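Local coordinates for protein cystathionine beta-lyases/cystathionine gamma-synthases (Corynebacterium glutamicum, PDB 5X5H) that probably catalyses the pyridoxal-5'-phosphate-dependent joining of O-succinyl-L-homoserine and L-cysteine to L,L-cystathionine with release of succinate, a step of methionine biosynthesis, at residues 8-13 with 253-258; 150-153 with 158-161; 160-165 with 174-179; 181-186 with 297-302; 189-192 with 197-200. All coordinates share one frame; numbering follows the deposited sequence.

Contact 1: 8-13 with 253-258; sequences QGFSTA and TLAVRM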
# COMPACT_ATOMS: atom_id res chain seq x y z
N GLN A 8 -0.75 -25.28 -20.01
CA GLN A 8 -1.91 -24.38 -19.62
C GLN A 8 -1.83 -23.19 -20.48
O GLN A 8 -0.73 -22.83 -20.94
CB GLN A 8 -1.86 -23.90 -18.19
CG GLN A 8 -1.88 -25.00 -17.12
CD GLN A 8 -3.22 -25.73 -16.97
OE1 GLN A 8 -3.39 -26.79 -17.57
NE2 GLN A 8 -4.10 -25.26 -16.08
N GLY A 9 -2.95 -22.52 -20.62
CA GLY A 9 -3.03 -21.37 -21.46
C GLY A 9 -2.47 -20.09 -20.83
O GLY A 9 -2.13 -20.04 -19.66
N PHE A 10 -2.31 -19.08 -21.68
CA PHE A 10 -1.69 -17.80 -21.25
C PHE A 10 -2.49 -17.10 -20.16
O PHE A 10 -1.87 -16.63 -19.20
CB PHE A 10 -1.62 -16.86 -22.47
CG PHE A 10 -0.87 -15.58 -22.22
CD1 PHE A 10 -1.41 -14.53 -21.57
CD2 PHE A 10 0.47 -15.53 -22.60
CE1 PHE A 10 -0.61 -13.38 -21.32
CE2 PHE A 10 1.24 -14.40 -22.34
CZ PHE A 10 0.70 -13.34 -21.70
N SER A 11 -3.82 -17.02 -20.31
CA SER A 11 -4.65 -16.42 -19.28
C SER A 11 -4.62 -17.18 -17.99
O SER A 11 -4.42 -16.58 -16.87
CB SER A 11 -6.05 -16.23 -19.71
OG SER A 11 -6.16 -15.27 -20.75
N THR A 12 -4.59 -18.51 -18.05
CA THR A 12 -4.40 -19.34 -16.88
C THR A 12 -3.13 -19.08 -16.17
O THR A 12 -3.07 -18.84 -14.94
CB THR A 12 -4.56 -20.79 -17.23
OG1 THR A 12 -5.79 -20.97 -17.91
CG2 THR A 12 -4.54 -21.73 -15.97
N ALA A 13 -2.02 -19.08 -16.93
CA ALA A 13 -0.71 -18.80 -16.36
C ALA A 13 -0.54 -17.45 -15.74
O ALA A 13 0.15 -17.22 -14.73
CB ALA A 13 0.41 -19.00 -17.39
N THR A 253 -4.82 -9.48 -15.83
CA THR A 253 -5.75 -9.07 -16.90
C THR A 253 -5.02 -8.75 -18.23
O THR A 253 -5.67 -8.20 -19.11
CB THR A 253 -6.60 -7.85 -16.49
OG1 THR A 253 -5.79 -6.73 -16.08
CG2 THR A 253 -7.54 -8.24 -15.38
N LEU A 254 -3.77 -9.15 -18.38
CA LEU A 254 -3.04 -8.80 -19.62
C LEU A 254 -3.73 -9.28 -20.88
O LEU A 254 -3.90 -8.48 -21.82
CB LEU A 254 -1.59 -9.26 -19.54
CG LEU A 254 -0.76 -8.98 -20.82
CD1 LEU A 254 -0.64 -7.51 -21.14
CD2 LEU A 254 0.63 -9.56 -20.66
N ALA A 255 -4.13 -10.53 -20.90
CA ALA A 255 -4.77 -11.01 -22.14
C ALA A 255 -5.99 -10.26 -22.46
O ALA A 255 -6.24 -9.85 -23.61
CB ALA A 255 -5.11 -12.48 -22.05
N VAL A 256 -6.92 -10.02 -21.52
CA VAL A 256 -8.18 -9.33 -21.79
C VAL A 256 -7.94 -7.86 -22.14
O VAL A 256 -8.64 -7.27 -22.94
CB VAL A 256 -9.31 -9.52 -20.75
CG1 VAL A 256 -9.72 -11.02 -20.75
CG2 VAL A 256 -8.90 -9.04 -19.38
N ARG A 257 -6.95 -7.23 -21.47
CA ARG A 257 -6.59 -5.89 -21.84
C ARG A 257 -6.04 -5.85 -23.25
O ARG A 257 -6.50 -5.00 -24.03
CB ARG A 257 -5.60 -5.30 -20.84
CG ARG A 257 -6.23 -4.98 -19.47
CD ARG A 257 -5.24 -4.32 -18.50
NE ARG A 257 -4.18 -5.18 -18.01
CZ ARG A 257 -2.94 -5.24 -18.37
NH1 ARG A 257 -2.48 -4.45 -19.35
NH2 ARG A 257 -2.09 -6.06 -17.79
N MET A 258 -5.01 -6.63 -23.51
CA MET A 258 -4.34 -6.54 -24.82
C MET A 258 -5.31 -6.85 -25.95
O MET A 258 -5.20 -6.21 -27.01
CB MET A 258 -3.11 -7.38 -24.82
CG MET A 258 -2.26 -7.19 -26.09
SD MET A 258 -1.66 -5.47 -26.40
CE MET A 258 -0.02 -5.54 -25.72
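Two helix beginnings meet here, the N-terminal helix 10-16 through Phe10 and Ser11 and the long helix 254-273 through Leu254 and Ala255, in a buried helix-helix contact beside a subunit interface of the PLP-enzyme fold. The backbones come nearest at Ser11 and Ala255, whose CA atoms are 6.1 Å apart. Phe10 points toward the second helix, CG anti to the backbone N (chi1 -173°), which brings its ring up to Leu254. Leu254 CD2 meets that ring at its edge, 3.9 Å from Phe10 CZ. Ala255 CB reaches the same ring less closely, 4.3 Å from Phe10 CD1, and packs at 3.3 Å against Ser11 OG. Tyr186 stacks edge-to-face with Phe10 and touches Ala255. Asp374 of the second subunit accepts bonds from Gly9 N and Thr12 OG1, and Val256 packs on its own counterpart in that subunit. Thr253 holds the N-cap position of helix 254-273, but its side chain binds no helix backbone N. Its OG1 bonds Gly250 O and accepts from Arg257 NE at 3.0 Å (154°), almost in the guanidinium plane, while Leu254 CA lies 3.4 Å above that plane, offset toward the rim.

Contact 2: 150-153 with 158-161; sequences ETPT and GITD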
# COMPACT_ATOMS: atom_id res chain seq x y z
N GLU A 150 14.61 -4.11 -30.48
CA GLU A 150 13.27 -3.80 -30.04
C GLU A 150 12.37 -4.10 -31.18
O GLU A 150 12.63 -3.61 -32.29
CB GLU A 150 13.02 -2.36 -29.78
CG GLU A 150 13.48 -1.83 -28.59
CD GLU A 150 13.17 -0.35 -28.45
OE1 GLU A 150 12.20 0.24 -28.98
OE2 GLU A 150 13.90 0.25 -27.69
N THR A 151 11.26 -4.82 -31.05
CA THR A 151 10.32 -4.98 -32.14
C THR A 151 8.92 -5.22 -31.60
O THR A 151 8.73 -6.15 -30.81
CB THR A 151 10.79 -6.08 -33.11
OG1 THR A 151 9.90 -6.17 -34.22
CG2 THR A 151 10.91 -7.47 -32.56
N PRO A 152 7.94 -4.38 -31.96
CA PRO A 152 8.06 -3.16 -32.74
C PRO A 152 8.86 -2.13 -32.02
O PRO A 152 8.84 -2.06 -30.76
CB PRO A 152 6.61 -2.69 -32.90
CG PRO A 152 5.73 -3.93 -32.64
CD PRO A 152 6.54 -4.68 -31.55
N THR A 153 9.55 -1.28 -32.77
CA THR A 153 10.34 -0.22 -32.14
C THR A 153 9.58 0.94 -31.59
O THR A 153 8.41 1.23 -32.03
CB THR A 153 11.41 0.37 -33.13
OG1 THR A 153 10.70 1.05 -34.19
CG2 THR A 153 12.27 -0.65 -33.71
N GLY A 158 8.95 -0.07 -36.08
CA GLY A 158 9.71 -0.89 -36.99
C GLY A 158 9.81 -2.33 -36.58
O GLY A 158 9.81 -2.63 -35.35
N ILE A 159 9.90 -3.27 -37.48
CA ILE A 159 9.83 -4.66 -37.22
C ILE A 159 11.13 -5.41 -37.56
O ILE A 159 11.66 -5.20 -38.69
CB ILE A 159 8.67 -5.37 -37.98
CG1 ILE A 159 7.34 -4.67 -37.74
CG2 ILE A 159 8.63 -6.89 -37.81
CD1 ILE A 159 6.91 -4.74 -36.26
N THR A 160 11.65 -6.22 -36.69
CA THR A 160 12.83 -7.03 -36.94
C THR A 160 12.46 -8.45 -36.95
O THR A 160 11.71 -8.93 -36.05
CB THR A 160 13.84 -6.79 -35.80
OG1 THR A 160 14.31 -5.46 -35.88
CG2 THR A 160 15.08 -7.66 -35.91
N ASP A 161 13.03 -9.27 -37.85
CA ASP A 161 12.82 -10.67 -37.93
C ASP A 161 13.70 -11.36 -36.89
O ASP A 161 14.91 -11.53 -37.05
CB ASP A 161 13.19 -11.17 -39.37
CG ASP A 161 12.84 -12.59 -39.60
OD1 ASP A 161 12.87 -13.46 -38.72
OD2 ASP A 161 12.59 -12.91 -40.86
O HOH W 1 12.62 -3.55 -35.05
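Three direct hydrogen bonds tie Thr151 and Thr153 to the returning chain at Gly158 and Thr160. Thr160 N points nearly straight at Thr151 OG1, 3.0 Å away at 164°; the hydroxyl is set there by lying anti to its own backbone N (chi1 -176°). Thr153 and Gly158 are joined twice: Thr153 N donates to a lone pair of Gly158 O at 2.9 Å, in the carbonyl plane, and Gly158 N donates to Thr153 OG1 at 2.8 Å. The stronger partner of that hydroxyl is Asp105. One water extends the polar network, donating to Glu150 O at 2.8 Å, more weakly to Gly158 O, and bonding Thr160 OG1 at 2.7 Å; Thr160 OG1 also bonds Thr130. Both segments belong to the connection from strand 144-150 to helix 162-167, which leaves the sheet at the PLP pocket. Glu150 and Asn154 belong to that pocket, and Glu150 is gripped by the backbone N atoms of Tyr107 and Asn154. Apolar and CH contacts add to these. Pro152, entered through a cis peptide, lies side by side with Ile159, its CG 3.9 Å from Ile159 CD1, and Pro152 CA makes a CA-H...O contact of 3.2 Å with Gly158 O, sharing it with Thr153 N.

Contact 3: 160-165 with 174-179; sequences TDIEAV and AKLVVD. With PLP (pyridoxal-5'-phosphate), chain B.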
# COMPACT_ATOMS: atom_id res chain seq x y z
N THR A 160 11.65 -6.22 -36.69
CA THR A 160 12.83 -7.03 -36.94
C THR A 160 12.46 -8.45 -36.95
O THR A 160 11.71 -8.93 -36.05
CB THR A 160 13.84 -6.79 -35.80
OG1 THR A 160 14.31 -5.46 -35.88
CG2 THR A 160 15.08 -7.66 -35.91
N ASP A 161 13.03 -9.27 -37.85
CA ASP A 161 12.82 -10.67 -37.93
C ASP A 161 13.70 -11.36 -36.89
O ASP A 161 14.91 -11.53 -37.05
CB ASP A 161 13.19 -11.17 -39.37
CG ASP A 161 12.84 -12.59 -39.60
OD1 ASP A 161 12.87 -13.46 -38.72
OD2 ASP A 161 12.59 -12.91 -40.86
N ILE A 162 13.03 -11.69 -35.75
CA ILE A 162 13.82 -12.18 -34.59
C ILE A 162 14.60 -13.48 -34.94
O ILE A 162 15.78 -13.58 -34.58
CB ILE A 162 12.89 -12.41 -33.38
CG1 ILE A 162 12.31 -11.09 -32.91
CG2 ILE A 162 13.67 -13.02 -32.21
CD1 ILE A 162 11.07 -11.21 -32.04
N GLU A 163 13.95 -14.42 -35.58
CA GLU A 163 14.54 -15.74 -35.87
C GLU A 163 15.72 -15.50 -36.81
O GLU A 163 16.78 -16.11 -36.64
CB GLU A 163 13.48 -16.66 -36.48
CG GLU A 163 14.04 -18.07 -36.70
CD GLU A 163 13.01 -19.03 -37.28
OE1 GLU A 163 11.80 -18.71 -37.32
OE2 GLU A 163 13.41 -20.14 -37.62
N ALA A 164 15.57 -14.62 -37.80
CA ALA A 164 16.64 -14.39 -38.69
C ALA A 164 17.86 -13.76 -38.06
O ALA A 164 18.98 -14.13 -38.36
CB ALA A 164 16.21 -13.53 -39.85
N VAL A 165 17.68 -12.76 -37.18
CA VAL A 165 18.74 -12.19 -36.48
C VAL A 165 19.36 -13.15 -35.49
O VAL A 165 20.58 -13.17 -35.39
CB VAL A 165 18.30 -10.84 -35.80
CG1 VAL A 165 19.31 -10.36 -34.83
CG2 VAL A 165 17.89 -9.81 -36.88
N ALA A 174 28.16 -13.43 -29.81
CA ALA A 174 27.10 -12.39 -29.62
C ALA A 174 25.87 -13.07 -29.06
O ALA A 174 25.52 -14.15 -29.46
CB ALA A 174 26.79 -11.68 -30.88
N LYS A 175 25.20 -12.37 -28.15
CA LYS A 175 23.86 -12.77 -27.71
C LYS A 175 22.79 -11.79 -28.26
O LYS A 175 23.11 -10.60 -28.27
CB LYS A 175 23.79 -12.85 -26.19
CG LYS A 175 24.67 -14.02 -25.61
CD LYS A 175 24.45 -14.08 -24.11
CE LYS A 175 25.48 -15.00 -23.42
NZ LYS A 175 25.52 -16.28 -24.08
N LEU A 176 21.66 -12.29 -28.63
CA LEU A 176 20.51 -11.50 -29.03
C LEU A 176 19.61 -11.28 -27.81
O LEU A 176 19.11 -12.29 -27.24
CB LEU A 176 19.75 -12.13 -30.13
CG LEU A 176 18.42 -11.55 -30.54
CD1 LEU A 176 18.57 -10.08 -30.97
CD2 LEU A 176 17.69 -12.44 -31.53
N VAL A 177 19.37 -10.02 -27.51
CA VAL A 177 18.39 -9.64 -26.49
C VAL A 177 17.30 -8.85 -27.20
O VAL A 177 17.56 -7.93 -27.96
CB VAL A 177 18.95 -8.86 -25.35
CG1 VAL A 177 17.82 -8.36 -24.39
CG2 VAL A 177 20.05 -9.68 -24.65
N VAL A 178 16.04 -9.28 -26.94
CA VAL A 178 14.85 -8.58 -27.47
C VAL A 178 14.18 -7.82 -26.32
O VAL A 178 13.81 -8.46 -25.31
CB VAL A 178 13.88 -9.47 -28.23
CG1 VAL A 178 12.68 -8.76 -28.63
CG2 VAL A 178 14.58 -10.12 -29.44
N ASP A 179 13.99 -6.54 -26.51
CA ASP A 179 13.12 -5.71 -25.65
C ASP A 179 11.71 -5.90 -26.18
O ASP A 179 11.37 -5.42 -27.27
CB ASP A 179 13.61 -4.30 -25.65
CG ASP A 179 12.72 -3.34 -24.85
OD1 ASP A 179 11.55 -3.68 -24.54
OD2 ASP A 179 13.21 -2.16 -24.63
N1 PLP B . 12.01 -0.07 -23.42
C2 PLP B . 10.94 0.41 -24.03
C2A PLP B . 10.59 -0.17 -25.35
C3 PLP B . 10.12 1.27 -23.37
O3 PLP B . 8.98 1.79 -23.93
C4 PLP B . 10.43 1.73 -22.07
C4A PLP B . 9.52 2.68 -21.40
C5 PLP B . 11.66 1.34 -21.50
C6 PLP B . 12.40 0.42 -22.23
C5A PLP B . 12.18 1.85 -20.16
O4P PLP B . 11.41 1.30 -19.04
P PLP B . 11.22 2.14 -17.71
O1P PLP B . 10.54 3.44 -18.09
O2P PLP B . 10.38 1.15 -16.92
O3P PLP B . 12.60 2.35 -17.08
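The flat groups stand at the margins of the apolar layer that Ile162 and Val165 build with Leu176 and Val178. On one side, the Asp161 carboxylate is met from above its plane, 59° out of it, by Ala164 N, which donates to OD1 at 3.1 Å; Asp161 thus caps helix 162-167, and its OD2 forms a salt bridge with Lys297. On the other, the Asp179 carboxylate reaches the pyridine nitrogen of the cofactor with one oxygen, OD2, 2.7 Å from PLP N1. The cofactor's methyl carbon C2A is beside the same oxygen, at 3.4 Å. Asp179 OD1 is bonded to Thr181 OG1, a bond from a neighbouring pocket residue that would help fix the turn of the carboxylate. An aspartate at this nitrogen is a hallmark of fold-type I PLP enzymes.

Between these ends the side chains meet through methyl groups. Leu176, with CG anti to the backbone N (chi1 172°), rises from the strand and forks: CD1 reaches Val165 CG1 at 3.9 Å, while CD2 reaches Ile162 CG2 at 4.1 Å and lies 3.8 Å from the carbonyl oxygen Ile162 O. Both helix side chains cross Leu176 at about a right angle. Ile162 CG2 also touches Val178 CG2, at 4.1 Å, so this methyl bridges two residues that project from the same side of the strand. The contact belongs to the beta-alpha-beta crossover 144-150, 162-167, 175-179: helix 162-167 covers one face of the sheet, strand 175-179 runs parallel between 144-150 and 197-201, and Val177 turns to the opposite face, under helix 82-93.

Contact 4: 181-186 with 297-302; sequences TFASPY and KQMKRF. With PLP (pyridoxal-5'-phosphate), chain B.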
# COMPACT_ATOMS: atom_id res chain seq x y z
N THR A 181 8.80 -5.10 -24.71
CA THR A 181 7.88 -4.24 -23.99
C THR A 181 6.61 -4.02 -24.78
O THR A 181 5.50 -4.15 -24.22
CB THR A 181 8.54 -2.93 -23.60
OG1 THR A 181 9.67 -3.16 -22.72
CG2 THR A 181 7.63 -1.97 -22.97
N PHE A 182 6.71 -3.51 -26.01
CA PHE A 182 5.51 -3.11 -26.80
C PHE A 182 4.65 -4.27 -27.17
O PHE A 182 3.39 -4.15 -27.02
CB PHE A 182 5.98 -2.40 -28.07
CG PHE A 182 6.19 -0.99 -27.93
CD1 PHE A 182 6.74 -0.36 -26.78
CD2 PHE A 182 5.98 -0.15 -29.05
CE1 PHE A 182 6.88 1.02 -26.71
CE2 PHE A 182 6.15 1.20 -28.98
CZ PHE A 182 6.58 1.82 -27.84
N ALA A 183 5.23 -5.43 -27.50
CA ALA A 183 4.35 -6.56 -27.88
C ALA A 183 3.73 -7.25 -26.68
O ALA A 183 2.56 -7.67 -26.74
CB ALA A 183 5.15 -7.61 -28.60
N SER A 184 4.48 -7.29 -25.60
CA SER A 184 4.16 -8.08 -24.38
C SER A 184 4.31 -9.52 -24.66
O SER A 184 4.22 -9.98 -25.82
CB SER A 184 2.80 -7.71 -23.79
OG SER A 184 1.77 -8.55 -24.34
N PRO A 185 4.35 -10.34 -23.60
CA PRO A 185 4.42 -11.74 -23.83
C PRO A 185 3.17 -12.37 -24.45
O PRO A 185 3.21 -13.44 -25.03
CB PRO A 185 4.65 -12.35 -22.42
CG PRO A 185 5.13 -11.23 -21.57
CD PRO A 185 4.46 -10.00 -22.17
N TYR A 186 2.03 -11.68 -24.38
CA TYR A 186 0.77 -12.16 -24.97
C TYR A 186 0.83 -12.17 -26.48
O TYR A 186 0.22 -13.00 -27.13
CB TYR A 186 -0.37 -11.27 -24.53
CG TYR A 186 -1.73 -11.73 -25.01
CD1 TYR A 186 -2.17 -13.01 -24.66
CD2 TYR A 186 -2.54 -10.95 -25.77
CE1 TYR A 186 -3.44 -13.45 -25.06
CE2 TYR A 186 -3.77 -11.37 -26.18
CZ TYR A 186 -4.22 -12.58 -25.76
OH TYR A 186 -5.52 -13.00 -26.21
N LYS A 297 4.06 -13.07 -38.95
CA LYS A 297 4.59 -14.40 -38.59
C LYS A 297 4.96 -14.53 -37.15
O LYS A 297 4.78 -15.60 -36.59
CB LYS A 297 5.71 -14.91 -39.49
CG LYS A 297 6.95 -14.11 -39.62
CD LYS A 297 8.01 -14.90 -40.43
CE LYS A 297 9.41 -14.36 -40.18
NZ LYS A 297 10.27 -14.43 -41.40
N GLN A 298 5.42 -13.45 -36.52
CA GLN A 298 6.01 -13.60 -35.20
C GLN A 298 5.11 -12.98 -34.12
O GLN A 298 5.43 -13.19 -32.93
CB GLN A 298 7.41 -13.02 -35.15
CG GLN A 298 7.59 -11.59 -35.30
CD GLN A 298 9.04 -11.10 -35.43
OE1 GLN A 298 9.99 -11.88 -35.72
NE2 GLN A 298 9.20 -9.82 -35.30
N MET A 299 4.04 -12.24 -34.45
CA MET A 299 3.17 -11.59 -33.48
C MET A 299 1.76 -12.19 -33.61
O MET A 299 1.23 -12.35 -34.76
CB MET A 299 3.07 -10.14 -33.71
CG MET A 299 4.39 -9.35 -33.68
SD MET A 299 4.26 -7.58 -33.91
CE MET A 299 3.43 -7.14 -32.34
N LYS A 300 1.06 -12.46 -32.49
CA LYS A 300 -0.27 -12.95 -32.50
C LYS A 300 -1.26 -11.91 -32.98
O LYS A 300 -2.23 -12.25 -33.69
CB LYS A 300 -0.68 -13.38 -31.08
CG LYS A 300 -2.08 -13.94 -30.88
CD LYS A 300 -2.45 -14.23 -29.41
CE LYS A 300 -3.68 -15.14 -29.45
NZ LYS A 300 -4.20 -15.25 -28.07
N ARG A 301 -1.03 -10.66 -32.60
CA ARG A 301 -1.79 -9.51 -33.03
C ARG A 301 -0.76 -8.38 -33.13
O ARG A 301 0.36 -8.51 -32.76
CB ARG A 301 -2.95 -9.14 -32.11
CG ARG A 301 -3.85 -10.35 -31.92
CD ARG A 301 -5.18 -10.08 -31.33
NE ARG A 301 -5.94 -9.12 -32.15
CZ ARG A 301 -6.97 -8.49 -31.70
NH1 ARG A 301 -7.43 -8.70 -30.50
NH2 ARG A 301 -7.56 -7.62 -32.48
N PHE A 302 -1.21 -7.20 -33.55
CA PHE A 302 -0.24 -6.15 -33.98
C PHE A 302 -0.08 -5.03 -33.02
O PHE A 302 0.65 -4.05 -33.26
CB PHE A 302 -0.70 -5.65 -35.37
CG PHE A 302 -0.65 -6.72 -36.37
CD1 PHE A 302 0.52 -7.15 -36.90
CD2 PHE A 302 -1.82 -7.25 -36.84
CE1 PHE A 302 0.58 -8.12 -37.94
CE2 PHE A 302 -1.79 -8.19 -37.88
CZ PHE A 302 -0.60 -8.61 -38.39
N1 PLP B . 12.01 -0.07 -23.42
C2 PLP B . 10.94 0.41 -24.03
C2A PLP B . 10.59 -0.17 -25.35
C3 PLP B . 10.12 1.27 -23.37
O3 PLP B . 8.98 1.79 -23.93
C4 PLP B . 10.43 1.73 -22.07
C4A PLP B . 9.52 2.68 -21.40
C5 PLP B . 11.66 1.34 -21.50
C6 PLP B . 12.40 0.42 -22.23
C5A PLP B . 12.18 1.85 -20.16
O4P PLP B . 11.41 1.30 -19.04
P PLP B . 11.22 2.14 -17.71
O1P PLP B . 10.54 3.44 -18.09
O2P PLP B . 10.38 1.15 -16.92
O3P PLP B . 12.60 2.35 -17.08
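Ala183 and Met299 form the buried part of this contact, Tyr186 and Lys300 its solvent side. In the interior Met299 folds its end back, the bend at chi3 (69°) carrying the terminal methyl CE to 4.1 Å from Ala183 CB. Nearby, Ser184 fastens its own turn: OG accepts from Tyr186 N at 3.1 Å, which makes an ST turn at the start of the weakly bonded helix 184-187; Ser184 OG also donates to a lone pair of Ala183 O at 2.7 Å.

Toward solvent the contact is broader but held by a weak bond. Lys300 stretches in a fully extended chain obliquely across Tyr186, CD over one face of the ring, and ends with a weak hydrogen bond of 3.2 Å from NZ to Tyr186 OH; Lys300 NZ lies 3.5 Å from Tyr186 CZ. The phenol oxygen has a stronger partner in Asp259, which also forms a salt bridge with Arg301. A backbone hydrogen bond between Lys300 and Leu187 runs alongside, and Met258 of helix 254-273 packs on Tyr186.

The start of the 181-186 run lies on the cofactor. Phe182 presents its ring edge to the PLP phenolic oxygen, CE1 3.6 Å from O3. Thr181 CB is 3.9 Å from PLP C2A, and its hydroxyl is bonded to Ser201 N. This is the PLP pocket of the Cys/Met metabolism enzymes, in which the turn leaving strand 175-179 lines the cofactor while its continuation packs on the residues that follow helix 292-298.

Contact 5: 189-192 with 197-200; sequences QPLK and AVLH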
# COMPACT_ATOMS: atom_id res chain seq x y z
N GLN A 189 6.82 -14.01 -28.32
CA GLN A 189 7.65 -14.74 -27.38
C GLN A 189 9.03 -14.95 -28.01
O GLN A 189 9.31 -16.00 -28.60
CB GLN A 189 6.98 -16.05 -26.95
CG GLN A 189 5.66 -15.87 -26.24
CD GLN A 189 4.92 -17.13 -25.99
OE1 GLN A 189 4.66 -17.89 -26.93
NE2 GLN A 189 4.47 -17.34 -24.75
N PRO A 190 9.88 -13.94 -27.90
CA PRO A 190 11.20 -14.01 -28.59
C PRO A 190 12.06 -15.17 -28.23
O PRO A 190 12.89 -15.60 -29.05
CB PRO A 190 11.87 -12.69 -28.26
CG PRO A 190 10.72 -11.80 -27.94
CD PRO A 190 9.64 -12.66 -27.27
N LEU A 191 11.99 -15.72 -27.03
CA LEU A 191 12.82 -16.91 -26.72
C LEU A 191 12.50 -18.05 -27.63
O LEU A 191 13.41 -18.81 -27.95
CB LEU A 191 12.73 -17.31 -25.25
CG LEU A 191 13.11 -16.32 -24.20
CD1 LEU A 191 12.74 -16.88 -22.82
CD2 LEU A 191 14.53 -15.85 -24.33
N LYS A 192 11.27 -18.13 -28.06
CA LYS A 192 10.83 -19.28 -28.95
C LYS A 192 11.39 -19.07 -30.36
O LYS A 192 11.37 -20.03 -31.19
CB LYS A 192 9.34 -19.39 -28.94
CG LYS A 192 8.81 -19.65 -27.50
CD LYS A 192 7.38 -20.04 -27.48
CE LYS A 192 6.92 -20.22 -26.06
NZ LYS A 192 5.48 -20.55 -26.15
N ALA A 197 17.84 -13.71 -24.33
CA ALA A 197 17.15 -13.14 -23.18
C ALA A 197 16.10 -12.16 -23.74
O ALA A 197 16.16 -11.67 -24.85
CB ALA A 197 18.10 -12.46 -22.22
N VAL A 198 15.13 -11.87 -22.85
CA VAL A 198 14.03 -10.93 -23.16
C VAL A 198 13.95 -9.94 -22.04
O VAL A 198 13.99 -10.34 -20.87
CB VAL A 198 12.69 -11.62 -23.41
CG1 VAL A 198 11.55 -10.66 -23.52
CG2 VAL A 198 12.77 -12.47 -24.67
N LEU A 199 13.80 -8.67 -22.38
CA LEU A 199 13.62 -7.57 -21.45
C LEU A 199 12.23 -7.01 -21.56
O LEU A 199 11.75 -6.75 -22.67
CB LEU A 199 14.66 -6.53 -21.75
CG LEU A 199 14.86 -5.17 -21.03
CD1 LEU A 199 13.74 -4.20 -21.25
CD2 LEU A 199 15.14 -5.22 -19.62
N HIS A 200 11.64 -6.64 -20.44
CA HIS A 200 10.46 -5.85 -20.35
C HIS A 200 10.58 -4.65 -19.45
O HIS A 200 11.06 -4.78 -18.33
CB HIS A 200 9.23 -6.66 -19.77
CG HIS A 200 8.74 -7.66 -20.71
ND1 HIS A 200 9.09 -8.99 -20.76
CD2 HIS A 200 7.94 -7.43 -21.76
CE1 HIS A 200 8.47 -9.53 -21.82
NE2 HIS A 200 7.77 -8.56 -22.41
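The chain turns back on itself between a short 3-10 segment at 190-192 and strand 197-201, bringing the CA atoms of Leu191 and Ala197 to 6.7 Å and those of Pro190 and Val198 to 6.9 Å. A single methyl, Val198 CG2, carries most of the packing. Since Val198 CG1 takes the place anti to the backbone N (chi1 171°), CG2 is left to face the proline and leucine. It meets Pro190 CB at 3.7 Å and Pro190 CG at 3.9 Å, the two side chains crossing at about a right angle. Leu191 comes in obliquely: its CD2 lies 3.8 Å from Val198 CG2 and 3.9 Å from Ala197 CA, and so rests on the strand's backbone as well as its side chain. Within the turn, Lys192 N bonds Gln189 O, and Lys192 NZ donates to Gln189 OE1 at 2.9 Å from above the amide plane. Gln189 NE2 in turn donates to Leu70 O. Leu191 shares a magnesium site with Glu71, against which Pro190 packs. Strand 197-201 lies in the large mixed sheet, parallel to 175-179 on one flank and antiparallel to 215-219 on the other; Pro190 also touches Val178 of the former, while Leu199 faces helix 82-93.

How the contacts relate
Contacts 2, 3, 4 and 5 gather around the large sheet and its PLP, their centres 9 to 14 Å apart. Contact 2 runs into contact 3 through Thr160 and Asp161, and contact 3 joins contact 5 through neighbouring strands 175-179 and 197-201, bonded at Val178 with Ala197 and Leu199. Contact 5 is nested in the loop closed by contact 4, which ties helix 292-298 to contacts 2 and 3 by Gln298 with Thr160 and Lys297 with Asp161. Contact 1, whose centre is 23 to 25 Å from those of contacts 2 and 3, crosses contact 4 along the chain and touches it through Phe10 and Tyr186. Contact 4 thus touches both the cofactor and contact 1, beside the second subunit.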